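PDB 3K6O: NigD-like protein from Bacteroides vulgatus ATCC 8482, which is of unknown function but is probably an exported lipoprotein that pairs an N-terminal OB domain with a C-terminal beta-sandwich domain. Local coordinates for residues Glu39-Leu53 / Glu70-Leu84. Residues are numbered along the deposited sequence; the frame is centred on the assembly and turned at random.
Sequences EKLWVVQHIVPYRDL and ESGFAYNIRLNDYTL. With SO4 (sulfate ion), chain F; SO4 (sulfate ion), chain G.
L41, V43 and H46 pair in parallel with Y75, I77 and L79, placing strands 40-43 and 45-46 beside strand 75-84 within the NigD-like OB domain. The register slips by one residue between V43 and Q45, and the evidence for this beta bulge is that I77 O accepts from both V44 N (3.0 Å) and Q45 N (3.3 Å). Packing is tight on the face carrying L41, V43, I77 and L79. There I77 CG2 meets L41 CB, and L79, with CG anti to its backbone N (chi1 177°), brings CD2 within 3.5 Å of Y50 CB. L33 and Y63, from strands 32-34 and 58-66, both touch I77.

The other face is apolar at one end, where W42 CE3 sits 3.5 Å over one face of the F73 ring near its rim, the ring planes inclined at 50°. Its other end is polar and looser, Q45 being exposed and R78 partly so. Their side chains slant across each other, but amide and guanidinium end nearly coplanar (18°), and R78 NH1 donates to Q45 OE1 at 2.8 Å in the carbonyl plane. R78 NE reaches N80 OD1, on an amide that N62 and S64 anchor through ND2, so two bonds fix the guanidinium's rotation; a leucine here would probably leave both oxygens without this donor and the Q45 amide less firmly held, with a crystallisation glycol still on NE2. Beyond the strand pairing comes a separate close contact: V48 CG2 packs on Y82 CE1, and Y82 OH donates to P49 O at 2.8 Å, tilted 23° from the carbonyl plane.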
# COMPACT_ATOMS: atom_id res chain seq x y z
N GLU A 39 7.92 -9.76 10.44
CA GLU A 39 8.93 -10.79 10.27
C GLU A 39 9.94 -10.41 9.19
O GLU A 39 9.57 -9.93 8.13
CB GLU A 39 8.31 -12.12 9.91
CG GLU A 39 7.47 -12.67 11.04
CD GLU A 39 6.93 -14.04 10.71
OE1 GLU A 39 6.53 -14.27 9.54
OE2 GLU A 39 6.95 -14.90 11.61
N LYS A 40 11.22 -10.67 9.46
CA LYS A 40 12.29 -10.32 8.57
C LYS A 40 12.70 -11.57 7.82
O LYS A 40 12.94 -12.62 8.43
CB LYS A 40 13.49 -9.80 9.34
CG LYS A 40 13.24 -8.55 10.20
CD LYS A 40 14.57 -8.11 10.81
CE LYS A 40 14.45 -7.77 12.30
NZ LYS A 40 13.49 -6.61 12.54
N LEU A 41 12.82 -11.43 6.51
CA LEU A 41 13.14 -12.54 5.62
C LEU A 41 14.51 -12.35 5.01
O LEU A 41 14.80 -11.27 4.45
CB LEU A 41 12.08 -12.62 4.51
CG LEU A 41 10.61 -12.68 4.93
CD1 LEU A 41 9.70 -12.78 3.71
CD2 LEU A 41 10.37 -13.84 5.89
N TRP A 42 15.36 -13.37 5.14
CA TRP A 42 16.63 -13.37 4.47
C TRP A 42 16.57 -14.08 3.11
O TRP A 42 16.15 -15.27 3.01
CB TRP A 42 17.69 -14.04 5.35
CG TRP A 42 19.06 -13.87 4.77
CD1 TRP A 42 19.80 -14.81 4.13
CD2 TRP A 42 19.83 -12.66 4.74
NE1 TRP A 42 20.99 -14.27 3.72
CE2 TRP A 42 21.04 -12.95 4.08
CE3 TRP A 42 19.60 -11.35 5.21
CZ2 TRP A 42 22.03 -11.98 3.86
CZ3 TRP A 42 20.59 -10.38 5.00
CH2 TRP A 42 21.78 -10.71 4.33
N VAL A 43 17.05 -13.40 2.07
CA VAL A 43 17.03 -13.96 0.71
C VAL A 43 18.23 -14.86 0.45
O VAL A 43 19.36 -14.38 0.34
CB VAL A 43 16.97 -12.84 -0.37
CG1 VAL A 43 16.87 -13.47 -1.78
CG2 VAL A 43 15.78 -11.87 -0.12
N VAL A 44 18.00 -16.18 0.35
CA VAL A 44 19.08 -17.11 0.08
C VAL A 44 19.05 -17.62 -1.36
O VAL A 44 20.03 -18.14 -1.82
CB VAL A 44 19.09 -18.34 1.06
CG1 VAL A 44 19.33 -17.88 2.49
CG2 VAL A 44 17.76 -19.14 0.97
N GLN A 45 17.91 -17.48 -2.05
CA GLN A 45 17.82 -17.75 -3.48
C GLN A 45 16.97 -16.65 -4.12
O GLN A 45 16.04 -16.15 -3.50
CB GLN A 45 17.18 -19.12 -3.73
CG GLN A 45 18.03 -20.34 -3.22
CD GLN A 45 17.30 -21.66 -3.27
OE1 GLN A 45 16.17 -21.74 -3.76
NE2 GLN A 45 17.94 -22.72 -2.75
N HIS A 46 17.30 -16.30 -5.35
CA HIS A 46 16.52 -15.33 -6.11
C HIS A 46 16.48 -15.72 -7.59
O HIS A 46 17.46 -16.22 -8.13
CB HIS A 46 17.10 -13.93 -5.95
CG HIS A 46 18.45 -13.78 -6.56
ND1 HIS A 46 18.68 -12.96 -7.64
CD2 HIS A 46 19.62 -14.40 -6.28
CE1 HIS A 46 19.96 -13.06 -7.98
NE2 HIS A 46 20.54 -13.94 -7.19
N ILE A 47 15.33 -15.52 -8.23
CA ILE A 47 15.12 -15.83 -9.64
C ILE A 47 15.12 -14.50 -10.43
O ILE A 47 15.33 -14.49 -11.65
CB ILE A 47 13.77 -16.55 -9.83
CG1 ILE A 47 13.75 -17.86 -9.04
CG2 ILE A 47 13.42 -16.77 -11.31
CD1 ILE A 47 14.86 -18.83 -9.38
N VAL A 48 14.86 -13.40 -9.72
CA VAL A 48 14.92 -12.07 -10.29
C VAL A 48 15.90 -11.23 -9.47
O VAL A 48 16.20 -11.58 -8.32
CB VAL A 48 13.53 -11.40 -10.31
CG1 VAL A 48 12.60 -12.19 -11.23
CG2 VAL A 48 12.98 -11.29 -8.88
N PRO A 49 16.42 -10.14 -10.05
CA PRO A 49 17.39 -9.29 -9.37
C PRO A 49 16.83 -8.67 -8.10
O PRO A 49 15.67 -8.26 -8.07
CB PRO A 49 17.69 -8.17 -10.38
CG PRO A 49 17.43 -8.82 -11.73
CD PRO A 49 16.30 -9.80 -11.49
N TYR A 50 17.65 -8.60 -7.06
CA TYR A 50 17.22 -7.94 -5.83
C TYR A 50 18.31 -7.15 -5.12
O TYR A 50 18.00 -6.36 -4.26
CB TYR A 50 16.60 -8.98 -4.87
CG TYR A 50 17.64 -9.71 -4.08
CD1 TYR A 50 18.45 -10.67 -4.68
CD2 TYR A 50 17.87 -9.40 -2.74
CE1 TYR A 50 19.43 -11.33 -3.97
CE2 TYR A 50 18.86 -10.06 -2.01
CZ TYR A 50 19.63 -11.03 -2.64
OH TYR A 50 20.63 -11.67 -1.97
N ARG A 51 19.57 -7.34 -5.46
CA ARG A 51 20.67 -6.79 -4.65
C ARG A 51 20.70 -5.28 -4.59
O ARG A 51 21.23 -4.72 -3.64
CB ARG A 51 22.02 -7.28 -5.16
CG ARG A 51 22.25 -8.72 -4.84
CD ARG A 51 23.70 -9.11 -5.12
NE ARG A 51 23.87 -10.53 -4.92
CZ ARG A 51 23.87 -11.44 -5.89
NH1 ARG A 51 23.69 -11.09 -7.17
NH2 ARG A 51 24.06 -12.72 -5.59
N ASP A 52 20.10 -4.65 -5.59
CA ASP A 52 20.14 -3.18 -5.63
C ASP A 52 18.88 -2.51 -5.07
O ASP A 52 18.73 -1.28 -5.16
CB ASP A 52 20.49 -2.69 -7.03
CG ASP A 52 21.70 -3.39 -7.59
OD1 ASP A 52 22.75 -3.42 -6.90
OD2 ASP A 52 21.60 -3.96 -8.70
N LEU A 53 18.03 -3.30 -4.41
CA LEU A 53 16.89 -2.73 -3.75
C LEU A 53 17.38 -1.88 -2.58
O LEU A 53 18.38 -2.21 -1.95
CB LEU A 53 15.91 -3.81 -3.29
CG LEU A 53 15.22 -4.52 -4.46
CD1 LEU A 53 14.50 -5.77 -4.00
CD2 LEU A 53 14.26 -3.58 -5.15
N GLU A 70 17.85 -17.23 11.07
CA GLU A 70 18.99 -17.08 11.95
C GLU A 70 19.20 -15.60 12.15
O GLU A 70 18.75 -14.80 11.32
CB GLU A 70 20.25 -17.65 11.30
CG GLU A 70 20.60 -16.98 9.93
CD GLU A 70 19.67 -17.41 8.79
OE1 GLU A 70 19.46 -18.62 8.65
OE2 GLU A 70 19.15 -16.54 8.06
N SER A 71 19.87 -15.24 13.24
CA SER A 71 20.38 -13.90 13.43
C SER A 71 19.28 -12.84 13.33
O SER A 71 19.55 -11.70 12.93
CB SER A 71 21.49 -13.67 12.37
OG SER A 71 22.38 -12.61 12.69
N GLY A 72 18.06 -13.22 13.72
CA GLY A 72 16.87 -12.35 13.75
C GLY A 72 15.96 -12.42 12.52
O GLY A 72 14.92 -11.73 12.47
N PHE A 73 16.36 -13.19 11.50
CA PHE A 73 15.53 -13.39 10.32
C PHE A 73 14.67 -14.59 10.59
O PHE A 73 15.18 -15.67 10.89
CB PHE A 73 16.39 -13.57 9.05
CG PHE A 73 17.27 -12.39 8.79
CD1 PHE A 73 16.74 -11.23 8.30
CD2 PHE A 73 18.61 -12.41 9.13
CE1 PHE A 73 17.54 -10.09 8.13
CE2 PHE A 73 19.40 -11.30 8.95
CZ PHE A 73 18.86 -10.13 8.44
N ALA A 74 13.36 -14.38 10.55
CA ALA A 74 12.42 -15.44 10.84
C ALA A 74 12.58 -16.62 9.87
O ALA A 74 12.49 -17.77 10.29
CB ALA A 74 10.98 -14.90 10.76
N TYR A 75 12.75 -16.31 8.58
CA TYR A 75 12.86 -17.30 7.52
C TYR A 75 13.91 -16.93 6.47
O TYR A 75 14.17 -15.76 6.23
CB TYR A 75 11.53 -17.47 6.79
CG TYR A 75 10.40 -17.94 7.66
CD1 TYR A 75 10.20 -19.29 7.90
CD2 TYR A 75 9.52 -17.03 8.22
CE1 TYR A 75 9.16 -19.73 8.70
CE2 TYR A 75 8.48 -17.45 9.01
CZ TYR A 75 8.30 -18.80 9.24
OH TYR A 75 7.27 -19.20 10.03
N ASN A 76 14.47 -17.96 5.87
CA ASN A 76 15.29 -17.86 4.67
C ASN A 76 14.37 -18.19 3.52
O ASN A 76 13.67 -19.20 3.57
CB ASN A 76 16.44 -18.85 4.69
CG ASN A 76 17.44 -18.56 5.78
OD1 ASN A 76 17.64 -17.39 6.17
ND2 ASN A 76 18.10 -19.62 6.26
N ILE A 77 14.36 -17.33 2.49
CA ILE A 77 13.43 -17.49 1.39
C ILE A 77 14.09 -17.53 0.02
O ILE A 77 15.25 -17.14 -0.14
CB ILE A 77 12.34 -16.35 1.38
CG1 ILE A 77 12.96 -14.98 1.05
CG2 ILE A 77 11.65 -16.26 2.73
CD1 ILE A 77 12.00 -13.94 0.44
N ARG A 78 13.32 -18.02 -0.96
CA ARG A 78 13.62 -17.80 -2.36
C ARG A 78 12.70 -16.67 -2.82
O ARG A 78 11.47 -16.73 -2.64
CB ARG A 78 13.36 -19.06 -3.21
CG ARG A 78 13.51 -18.82 -4.67
CD ARG A 78 13.58 -20.06 -5.50
NE ARG A 78 12.43 -20.93 -5.31
CZ ARG A 78 12.46 -22.12 -4.72
NH1 ARG A 78 13.59 -22.62 -4.20
NH2 ARG A 78 11.35 -22.82 -4.62
N LEU A 79 13.29 -15.66 -3.44
CA LEU A 79 12.53 -14.57 -4.02
C LEU A 79 12.26 -14.93 -5.47
O LEU A 79 13.15 -14.84 -6.30
CB LEU A 79 13.32 -13.26 -3.92
CG LEU A 79 12.69 -12.03 -4.55
CD1 LEU A 79 11.32 -11.69 -3.90
CD2 LEU A 79 13.65 -10.84 -4.46
N ASN A 80 11.03 -15.39 -5.76
CA ASN A 80 10.65 -15.89 -7.09
C ASN A 80 10.36 -14.77 -8.10
O ASN A 80 10.61 -14.92 -9.26
CB ASN A 80 9.42 -16.81 -7.01
CG ASN A 80 9.61 -18.01 -6.08
OD1 ASN A 80 10.63 -18.70 -6.13
ND2 ASN A 80 8.61 -18.26 -5.23
N ASP A 81 9.86 -13.64 -7.62
CA ASP A 81 9.39 -12.55 -8.48
C ASP A 81 8.89 -11.45 -7.59
O ASP A 81 8.60 -11.68 -6.40
CB ASP A 81 8.21 -13.02 -9.34
CG ASP A 81 7.96 -12.15 -10.54
OD1 ASP A 81 8.69 -11.18 -10.78
OD2 ASP A 81 6.99 -12.44 -11.26
N TYR A 82 8.81 -10.25 -8.14
CA TYR A 82 8.10 -9.18 -7.48
C TYR A 82 7.83 -8.04 -8.44
O TYR A 82 8.31 -8.02 -9.58
CB TYR A 82 8.91 -8.67 -6.28
CG TYR A 82 10.21 -8.01 -6.65
CD1 TYR A 82 11.34 -8.76 -6.86
CD2 TYR A 82 10.31 -6.64 -6.81
CE1 TYR A 82 12.52 -8.17 -7.21
CE2 TYR A 82 11.49 -6.05 -7.16
CZ TYR A 82 12.58 -6.83 -7.37
OH TYR A 82 13.79 -6.27 -7.68
N THR A 83 7.03 -7.09 -7.98
CA THR A 83 6.89 -5.82 -8.68
C THR A 83 7.03 -4.69 -7.69
O THR A 83 6.72 -4.86 -6.50
CB THR A 83 5.57 -5.72 -9.46
OG1 THR A 83 5.62 -4.55 -10.30
CG2 THR A 83 4.35 -5.64 -8.52
N LEU A 84 7.56 -3.55 -8.14
CA LEU A 84 7.71 -2.40 -7.26
C LEU A 84 6.36 -1.76 -7.00
O LEU A 84 5.55 -1.60 -7.91
CB LEU A 84 8.64 -1.35 -7.86
CG LEU A 84 10.12 -1.72 -7.81
CD1 LEU A 84 10.95 -0.66 -8.56
CD2 LEU A 84 10.60 -1.90 -6.36
S SO4 F . 21.42 -8.81 -8.63
O1 SO4 F . 22.83 -8.87 -8.19
O2 SO4 F . 21.17 -7.41 -9.00
O3 SO4 F . 21.12 -9.70 -9.77
O4 SO4 F . 20.54 -9.30 -7.55
S SO4 G . 23.66 -14.99 -8.07
O1 SO4 G . 23.67 -15.38 -6.65
O2 SO4 G . 22.93 -13.75 -8.26
O3 SO4 G . 25.03 -14.75 -8.51
O4 SO4 G . 22.98 -16.05 -8.82
O HOH W 1 12.10 -11.66 11.92